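Long-range contacts in USG-1 protein homolog (Pseudomonas aeruginosa, PDB 2HJS), which probably acts as an NAD(P)-dependent oxidoreductase of the aspartate-semialdehyde dehydrogenase family and assembles as a dimer, though its actual substrate is not established: residues V69-F74 / S94-S99; R87-G92 / A120-P125; K171-Q176 / P241-D246. One frame throughout, in Å; residues are numbered along the deposited sequence.

How the contacts relate
Following the chain from the N terminus, the first loop to be closed by these contacts is strand 71-74, helix 78-90, strand 94-97, where contact 1 pairs the two strands. Contact 2 begins inside that loop, at the end of helix 78-90, and closes beyond it at residues 120-125, just before strand 127-129; the two contacts therefore cross, and they touch where Ser94 packs on Pro125. Both lie in the NAD-binding part of the protein. Contact 3 follows in series, in the dimerisation part, and closes a longer loop between helix 167-181 and the loop leading into strand 246-254. Its centre lies about 29 Å from that of contact 1.

Contact 1 of 3, residues V69-F74 / S94-S99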
loop_
_atom_site.group_PDB
_atom_site.type_symbol
_atom_site.label_atom_id
_atom_site.label_comp_id
_atom_site.label_asym_id
_atom_site.label_seq_id
_atom_site.Cartn_x
_atom_site.Cartn_y
_atom_site.Cartn_z
ATOM N N VAL A 69 -21.945 -26.241 -26.706
ATOM C CA VAL A 69 -21.677 -24.826 -26.746
ATOM C C VAL A 69 -20.531 -24.516 -27.720
ATOM O O VAL A 69 -19.667 -25.387 -28.049
ATOM C CB VAL A 69 -21.455 -24.229 -25.294
ATOM C CG1 VAL A 69 -22.762 -24.232 -24.541
ATOM C CG2 VAL A 69 -20.424 -25.029 -24.486
ATOM N N GLY A 70 -20.519 -23.269 -28.183
ATOM C CA GLY A 70 -19.452 -22.768 -29.043
ATOM C C GLY A 70 -18.398 -21.915 -28.333
ATOM O O GLY A 70 -17.300 -21.743 -28.855
ATOM N N LEU A 71 -18.736 -21.356 -27.169
ATOM C CA LEU A 71 -17.822 -20.547 -26.346
ATOM C C LEU A 71 -18.062 -20.802 -24.839
ATOM O O LEU A 71 -19.223 -20.939 -24.428
ATOM C CB LEU A 71 -17.997 -19.039 -26.644
ATOM C CG LEU A 71 -17.174 -17.992 -25.843
ATOM C CD1 LEU A 71 -15.635 -18.141 -26.058
ATOM C CD2 LEU A 71 -17.607 -16.575 -26.229
ATOM N N ALA A 72 -16.973 -20.861 -24.029
ATOM C CA ALA A 72 -17.064 -21.077 -22.579
ATOM C C ALA A 72 -16.159 -20.111 -21.828
ATOM O O ALA A 72 -14.970 -19.975 -22.140
ATOM C CB ALA A 72 -16.733 -22.497 -22.190
ATOM N N PHE A 73 -16.748 -19.434 -20.847
ATOM C CA PHE A 73 -15.980 -18.636 -19.905
ATOM C C PHE A 73 -15.738 -19.489 -18.681
ATOM O O PHE A 73 -16.705 -19.920 -18.035
ATOM C CB PHE A 73 -16.778 -17.406 -19.515
ATOM C CG PHE A 73 -17.038 -16.469 -20.662
ATOM C CD1 PHE A 73 -16.081 -15.506 -21.025
ATOM C CD2 PHE A 73 -18.238 -16.534 -21.378
ATOM C CE1 PHE A 73 -16.321 -14.614 -22.079
ATOM C CE2 PHE A 73 -18.493 -15.647 -22.453
ATOM C CZ PHE A 73 -17.535 -14.673 -22.793
ATOM N N PHE A 74 -14.467 -19.747 -18.368
ATOM C CA PHE A 74 -14.112 -20.482 -17.163
ATOM C C PHE A 74 -13.730 -19.482 -16.066
ATOM O O PHE A 74 -12.626 -18.948 -16.055
ATOM C CB PHE A 74 -12.968 -21.470 -17.439
ATOM C CG PHE A 74 -13.415 -22.812 -17.978
ATOM C CD1 PHE A 74 -13.960 -22.931 -19.260
ATOM C CD2 PHE A 74 -13.276 -23.967 -17.204
ATOM C CE1 PHE A 74 -14.389 -24.185 -19.752
ATOM C CE2 PHE A 74 -13.677 -25.213 -17.694
ATOM C CZ PHE A 74 -14.242 -25.320 -18.962
ATOM N N SER A 94 -14.614 -22.938 -27.790
ATOM C CA SER A 94 -13.533 -22.010 -27.542
ATOM C C SER A 94 -13.579 -21.644 -26.061
ATOM O O SER A 94 -14.656 -21.484 -25.481
ATOM C CB SER A 94 -13.691 -20.748 -28.383
ATOM O OG SER A 94 -13.248 -20.939 -29.706
ATOM N N VAL A 95 -12.421 -21.519 -25.441
ATOM C CA VAL A 95 -12.389 -21.329 -23.995
ATOM C C VAL A 95 -11.685 -20.057 -23.648
ATOM O O VAL A 95 -10.575 -19.793 -24.135
ATOM C CB VAL A 95 -11.728 -22.534 -23.289
ATOM C CG1 VAL A 95 -11.577 -22.285 -21.793
ATOM C CG2 VAL A 95 -12.542 -23.787 -23.531
ATOM N N ILE A 96 -12.316 -19.264 -22.790
ATOM C CA ILE A 96 -11.616 -18.169 -22.144
ATOM C C ILE A 96 -11.517 -18.488 -20.650
ATOM O O ILE A 96 -12.537 -18.522 -19.955
ATOM C CB ILE A 96 -12.303 -16.818 -22.379
ATOM C CG1 ILE A 96 -12.227 -16.435 -23.859
ATOM C CG2 ILE A 96 -11.656 -15.692 -21.522
ATOM C CD1 ILE A 96 -13.329 -15.479 -24.232
ATOM N N ASP A 97 -10.298 -18.736 -20.170
ATOM C CA ASP A 97 -10.090 -19.174 -18.802
ATOM C C ASP A 97 -9.570 -18.033 -17.931
ATOM O O ASP A 97 -8.493 -17.522 -18.169
ATOM C CB ASP A 97 -9.083 -20.332 -18.784
ATOM C CG ASP A 97 -8.751 -20.815 -17.361
ATOM O OD1 ASP A 97 -9.549 -20.571 -16.421
ATOM O OD2 ASP A 97 -7.670 -21.435 -17.183
ATOM N N LEU A 98 -10.337 -17.639 -16.919
ATOM C CA LEU A 98 -9.961 -16.508 -16.092
ATOM C C LEU A 98 -9.026 -16.911 -14.927
ATOM O O LEU A 98 -8.529 -16.056 -14.233
ATOM C CB LEU A 98 -11.203 -15.790 -15.562
ATOM C CG LEU A 98 -12.117 -15.034 -16.576
ATOM C CD1 LEU A 98 -13.013 -15.944 -17.493
ATOM C CD2 LEU A 98 -13.011 -14.110 -15.838
ATOM N N SER A 99 -8.798 -18.207 -14.731
ATOM C CA SER A 99 -8.057 -18.690 -13.565
ATOM C C SER A 99 -6.554 -18.728 -13.834
ATOM O O SER A 99 -5.766 -18.875 -12.919
ATOM C CB SER A 99 -8.540 -20.084 -13.190
ATOM O OG SER A 99 -8.127 -21.004 -14.172
HETATM O O HOH W 1 -15.110 -22.220 -31.291
#
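Ile96 reaches across to both Leu71 and Phe73, and its side chain can be followed outward atom by atom. CB sits 4.1 Å from Ala72 O; CG1 stands anti to the carbonyl carbon (chi1 -66°), and CD1 at the tip lies 3.8 Å from Phe73 CE1 and 4.0 Å from Leu71 CD1. The Phe73 and Ile96 side chains run side by side in the same direction, on a face covered by helix 317-336 through Leu329 and Leu333 and by helix 17-28 through Leu22 and Leu26. The strands are parallel neighbours in the beta-alpha-beta unit 71-74, 78-90, 94-97, a right-handed crossover as expected of a Rossmann-like nucleotide-binding domain. Their backbones are joined by five hydrogen bonds, including Ile96 N to Ala72 O at 2.8 Å. On the other face, Val95 CG1 approaches Phe74 CD1 to 3.5 Å, with helix 78-90 packing over both residues. At the end of the strand, Asp97 OD1 takes Ser99 N (3.0 Å) from above the carboxylate plane in an Asx turn, and Ser99 OG (2.7 Å) on its syn lone pair. Asp97 OD2 meanwhile accepts a hydrogen bond from Ser81 OG of the connecting helix.

Contact 2 of 3, residues R87-G92 / A120-P125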
loop_
_atom_site.group_PDB
_atom_site.type_symbol
_atom_site.label_atom_id
_atom_site.label_comp_id
_atom_site.label_asym_id
_atom_site.label_seq_id
_atom_site.Cartn_x
_atom_site.Cartn_y
_atom_site.Cartn_z
ATOM N N ARG A 87 -10.288 -30.432 -22.404
ATOM C CA ARG A 87 -11.388 -31.322 -22.835
ATOM C C ARG A 87 -12.506 -30.544 -23.531
ATOM O O ARG A 87 -12.980 -30.953 -24.584
ATOM C CB ARG A 87 -11.939 -32.141 -21.663
ATOM C CG ARG A 87 -11.070 -33.357 -21.306
ATOM C CD ARG A 87 -11.379 -33.986 -19.929
ATOM N NE ARG A 87 -12.800 -33.918 -19.581
ATOM C CZ ARG A 87 -13.736 -34.800 -19.954
ATOM N NH1 ARG A 87 -14.994 -34.600 -19.555
ATOM N NH2 ARG A 87 -13.444 -35.875 -20.712
ATOM N N ALA A 88 -12.888 -29.398 -22.970
ATOM C CA ALA A 88 -13.883 -28.529 -23.604
ATOM C C ALA A 88 -13.456 -28.040 -24.987
ATOM O O ALA A 88 -14.298 -27.963 -25.896
ATOM C CB ALA A 88 -14.230 -27.335 -22.713
ATOM N N ARG A 89 -12.172 -27.682 -25.141
ATOM C CA ARG A 89 -11.693 -27.187 -26.433
ATOM C C ARG A 89 -11.688 -28.312 -27.480
ATOM O O ARG A 89 -12.044 -28.087 -28.656
ATOM C CB ARG A 89 -10.329 -26.480 -26.348
ATOM C CG ARG A 89 -9.582 -26.600 -27.635
ATOM C CD ARG A 89 -8.726 -25.451 -28.040
ATOM N NE ARG A 89 -7.346 -25.728 -27.726
ATOM C CZ ARG A 89 -6.290 -25.068 -28.202
ATOM N NH1 ARG A 89 -6.412 -24.094 -29.095
ATOM N NH2 ARG A 89 -5.090 -25.418 -27.798
ATOM N N ALA A 90 -11.331 -29.526 -27.048
ATOM C CA ALA A 90 -11.307 -30.670 -27.944
ATOM C C ALA A 90 -12.714 -30.882 -28.513
ATOM O O ALA A 90 -12.870 -31.371 -29.651
ATOM C CB ALA A 90 -10.850 -31.915 -27.199
ATOM N N ALA A 91 -13.730 -30.492 -27.709
ATOM C CA ALA A 91 -15.145 -30.714 -28.030
ATOM C C ALA A 91 -15.667 -29.637 -29.017
ATOM O O ALA A 91 -16.888 -29.712 -29.577
ATOM C CB ALA A 91 -15.990 -30.807 -26.744
ATOM N N GLY A 92 -14.769 -28.640 -29.236
ATOM C CA GLY A 92 -15.040 -27.660 -30.336
ATOM C C GLY A 92 -15.352 -26.310 -29.745
ATOM O O GLY A 92 -15.527 -25.306 -30.457
ATOM N N ALA A 120 -4.617 -13.388 -33.683
ATOM C CA ALA A 120 -4.435 -13.597 -35.120
ATOM C C ALA A 120 -3.593 -14.834 -35.496
ATOM O O ALA A 120 -3.627 -15.269 -36.645
ATOM C CB ALA A 120 -3.867 -12.323 -35.770
ATOM N N SER A 121 -2.890 -15.406 -34.517
ATOM C CA SER A 121 -2.002 -16.535 -34.732
ATOM C C SER A 121 -2.486 -17.894 -34.230
ATOM O O SER A 121 -1.860 -18.887 -34.562
ATOM C CB SER A 121 -0.629 -16.246 -34.122
ATOM O OG SER A 121 -0.626 -16.396 -32.710
ATOM N N GLN A 122 -3.551 -17.947 -33.421
ATOM C CA GLN A 122 -4.131 -19.240 -32.977
ATOM C C GLN A 122 -5.252 -19.651 -33.943
ATOM O O GLN A 122 -5.890 -18.791 -34.577
ATOM C CB GLN A 122 -4.658 -19.170 -31.516
ATOM C CG GLN A 122 -4.103 -20.275 -30.488
ATOM C CD GLN A 122 -4.900 -20.411 -29.115
ATOM O OE1 GLN A 122 -6.124 -20.149 -29.038
ATOM N NE2 GLN A 122 -4.194 -20.877 -28.058
ATOM N N ALA A 123 -5.491 -20.954 -34.078
ATOM C CA ALA A 123 -6.629 -21.393 -34.864
ATOM C C ALA A 123 -7.790 -21.793 -33.971
ATOM O O ALA A 123 -7.589 -22.427 -32.950
ATOM C CB ALA A 123 -6.243 -22.538 -35.802
ATOM N N ALA A 124 -9.002 -21.414 -34.373
ATOM C CA ALA A 124 -10.235 -21.787 -33.691
ATOM C C ALA A 124 -10.491 -23.296 -33.786
ATOM O O ALA A 124 -10.290 -23.874 -34.844
ATOM C CB ALA A 124 -11.405 -21.043 -34.329
ATOM N N PRO A 125 -10.985 -23.936 -32.707
ATOM C CA PRO A 125 -11.314 -23.446 -31.339
ATOM C C PRO A 125 -10.158 -22.850 -30.513
ATOM O O PRO A 125 -9.066 -23.413 -30.461
ATOM C CB PRO A 125 -11.893 -24.680 -30.638
ATOM C CG PRO A 125 -11.519 -25.866 -31.522
ATOM C CD PRO A 125 -11.346 -25.366 -32.906
#
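Arg89 lends a single guanidinium nitrogen to Pro125: NH1 donates to Pro125 O over 3.1 Å, nearly straight at 170°. The acceptor lies close to the guanidinium plane, and the donor lies in the plane of the carbonyl. The arginine chain is not extended on its way there. CG stands anti to the backbone N (chi1 152°), but the chain bends at chi2, which places CD 3.2 Å from the same Pro125 O, and again at chi3, which turns NE. Behind this side chain the helix 78-90 ends in a Schellman motif, with Gly92 at positive phi and its N bonded back to Arg89 O; the motif turns the chain out of the helix toward strand 94-97 of the nucleotide-binding domain. Pro125, which follows a cis peptide bond, leans its ring on this helix end, CB 3.7 Å from Gly92 O and CG 3.7 Å from Arg89 O. Gln122, three residues earlier in the loop, has its chain extended beyond CG. Its amide crosses the guanidinium at 38° between planes, and OE1 stays 4.0 Å from Arg89 NH1, with no bond between them; it accepts instead from Leu127 N at the start of strand 127-129.

Contact 3 of 3, residues K171-Q176 / P241-D246; sequences KELARQ and PVFFGD
Two first torsions bring Leu173 and Phe243 together. In the leucine, CG stands anti to the backbone N (chi1 -179°), while in the phenylalanine it stands anti to the carbonyl carbon (chi1 -70°), and the ring comes nearer to the helix than its CB direction alone would suggest. Leu173 CD2 then sits over one face of the ring in a CH-pi contact, 3.8 Å from the centroid and shifted toward the rim, where Phe243 CE2 is its closest ring atom at 3.6 Å. The two side chains cross at a slant. The same methyl also reaches the backbone of the loop: Leu173 CD2 lies 3.8 Å from Pro241 C and 3.8 Å from Val242 C, the carbonyl carbons of the two residues that precede the phenylalanine. The other branch takes a different partner: Leu173 CD1 meets Pro241 CB at 3.9 Å. The next residue of the helix meets the ring at its edge. Ala174 N comes to 3.6 Å from Phe243 CE2, near the ring plane, Ala174 CA lies in that plane, 3.9 Å from Phe243 CZ, and Ala174 CB lies 3.9 Å from Phe243 CE2, placing the ring in the angle between the leucine branch and the helix backbone.

The contact joins helix 167-181 of the dimerisation domain to the loop that connects strands 233-239 and 246-254. It also lies at the dimer interface: Phe197 of the second subunit packs on Leu173 and Val242, its ring meeting that of Phe243, while Pro241 touches Pro241 of the second subunit. A dioxane molecule, probably from the crystallisation liquor, lies close to the Phe243 side chain.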
loop_
_atom_site.group_PDB
_atom_site.type_symbol
_atom_site.label_atom_id
_atom_site.label_comp_id
_atom_site.label_asym_id
_atom_site.label_seq_id
_atom_site.Cartn_x
_atom_site.Cartn_y
_atom_site.Cartn_z
ATOM N N LYS A 171 -16.535 -11.879 3.951
ATOM C CA LYS A 171 -17.182 -12.271 5.200
ATOM C C LYS A 171 -16.249 -12.227 6.409
ATOM O O LYS A 171 -16.629 -11.750 7.460
ATOM C CB LYS A 171 -17.862 -13.642 5.058
ATOM C CG LYS A 171 -19.299 -13.521 4.535
ATOM C CD LYS A 171 -19.620 -14.461 3.355
ATOM C CE LYS A 171 -20.361 -15.726 3.768
ATOM N NZ LYS A 171 -19.451 -16.740 4.392
ATOM N N GLU A 172 -15.029 -12.717 6.237
ATOM C CA GLU A 172 -14.016 -12.734 7.294
ATOM C C GLU A 172 -13.700 -11.316 7.773
ATOM O O GLU A 172 -13.627 -11.061 8.980
ATOM C CB GLU A 172 -12.753 -13.441 6.786
ATOM C CG GLU A 172 -11.583 -13.510 7.773
ATOM C CD GLU A 172 -11.752 -14.567 8.845
ATOM O OE1 GLU A 172 -12.697 -15.383 8.751
ATOM O OE2 GLU A 172 -10.935 -14.590 9.789
ATOM N N LEU A 173 -13.543 -10.399 6.827
ATOM C CA LEU A 173 -13.224 -9.021 7.160
ATOM C C LEU A 173 -14.347 -8.353 7.935
ATOM O O LEU A 173 -14.101 -7.756 8.986
ATOM C CB LEU A 173 -12.864 -8.199 5.916
ATOM C CG LEU A 173 -12.492 -6.736 6.212
ATOM C CD1 LEU A 173 -11.177 -6.614 7.036
ATOM C CD2 LEU A 173 -12.406 -5.936 4.943
ATOM N N ALA A 174 -15.572 -8.463 7.420
ATOM C CA ALA A 174 -16.742 -7.891 8.097
ATOM C C ALA A 174 -16.906 -8.449 9.520
ATOM O O ALA A 174 -17.196 -7.701 10.454
ATOM C CB ALA A 174 -18.011 -8.136 7.265
ATOM N N ARG A 175 -16.707 -9.757 9.677
ATOM C CA ARG A 175 -16.887 -10.435 10.969
ATOM C C ARG A 175 -15.817 -10.021 11.984
ATOM O O ARG A 175 -16.133 -9.679 13.122
ATOM C CB ARG A 175 -16.912 -11.960 10.787
ATOM C CG ARG A 175 -17.327 -12.723 12.035
ATOM C CD ARG A 175 -17.279 -14.254 11.851
ATOM N NE ARG A 175 -16.029 -14.683 11.227
ATOM C CZ ARG A 175 -14.881 -14.883 11.877
ATOM N NH1 ARG A 175 -14.804 -14.704 13.195
ATOM N NH2 ARG A 175 -13.796 -15.253 11.193
ATOM N N GLN A 176 -14.554 -10.044 11.558
ATOM C CA GLN A 176 -13.442 -9.602 12.401
ATOM C C GLN A 176 -13.609 -8.144 12.803
ATOM O O GLN A 176 -13.371 -7.800 13.955
ATOM C CB GLN A 176 -12.102 -9.774 11.684
ATOM C CG GLN A 176 -11.574 -11.192 11.612
ATOM C CD GLN A 176 -10.071 -11.230 11.375
ATOM O OE1 GLN A 176 -9.376 -10.223 11.552
ATOM N NE2 GLN A 176 -9.556 -12.393 10.978
ATOM N N PRO A 241 -7.236 -3.968 4.534
ATOM C CA PRO A 241 -8.563 -4.266 5.086
ATOM C C PRO A 241 -9.651 -3.466 4.333
ATOM O O PRO A 241 -10.257 -2.534 4.882
ATOM C CB PRO A 241 -8.430 -3.835 6.545
ATOM C CG PRO A 241 -7.397 -2.687 6.497
ATOM C CD PRO A 241 -6.492 -2.978 5.343
ATOM N N VAL A 242 -9.842 -3.801 3.056
ATOM C CA VAL A 242 -10.879 -3.155 2.244
ATOM C C VAL A 242 -11.682 -4.252 1.578
ATOM O O VAL A 242 -11.154 -5.336 1.348
ATOM C CB VAL A 242 -10.334 -2.014 1.267
ATOM C CG1 VAL A 242 -9.014 -1.392 1.756
ATOM C CG2 VAL A 242 -10.250 -2.414 -0.125
ATOM N N PHE A 243 -12.962 -4.015 1.315
ATOM C CA PHE A 243 -13.811 -5.105 0.780
ATOM C C PHE A 243 -13.599 -5.403 -0.702
ATOM O O PHE A 243 -13.352 -6.548 -1.066
ATOM C CB PHE A 243 -15.288 -4.851 1.066
ATOM C CG PHE A 243 -15.645 -4.990 2.519
ATOM C CD1 PHE A 243 -15.941 -3.871 3.271
ATOM C CD2 PHE A 243 -15.666 -6.245 3.134
ATOM C CE1 PHE A 243 -16.275 -3.976 4.633
ATOM C CE2 PHE A 243 -15.988 -6.364 4.501
ATOM C CZ PHE A 243 -16.294 -5.228 5.247
ATOM N N PHE A 244 -13.688 -4.365 -1.539
ATOM C CA PHE A 244 -13.714 -4.513 -2.992
ATOM C C PHE A 244 -12.749 -3.528 -3.687
ATOM O O PHE A 244 -12.598 -2.374 -3.232
ATOM C CB PHE A 244 -15.139 -4.253 -3.495
ATOM C CG PHE A 244 -16.182 -5.117 -2.854
ATOM C CD1 PHE A 244 -17.116 -4.568 -1.983
ATOM C CD2 PHE A 244 -16.236 -6.479 -3.126
ATOM C CE1 PHE A 244 -18.091 -5.367 -1.373
ATOM C CE2 PHE A 244 -17.231 -7.304 -2.524
ATOM C CZ PHE A 244 -18.141 -6.748 -1.653
ATOM N N GLY A 245 -12.117 -3.975 -4.778
ATOM C CA GLY A 245 -11.315 -3.101 -5.653
ATOM C C GLY A 245 -9.819 -3.257 -5.474
ATOM O O GLY A 245 -9.352 -3.547 -4.362
ATOM N N ASP A 246 -9.064 -3.098 -6.566
ATOM C CA ASP A 246 -7.594 -3.059 -6.498
ATOM C C ASP A 246 -7.133 -1.609 -6.469
ATOM O O ASP A 246 -7.668 -0.805 -7.217
ATOM C CB ASP A 246 -6.979 -3.721 -7.733
ATOM C CG ASP A 246 -7.278 -5.199 -7.812
ATOM O OD1 ASP A 246 -7.350 -5.892 -6.752
ATOM O OD2 ASP A 246 -7.438 -5.667 -8.954
#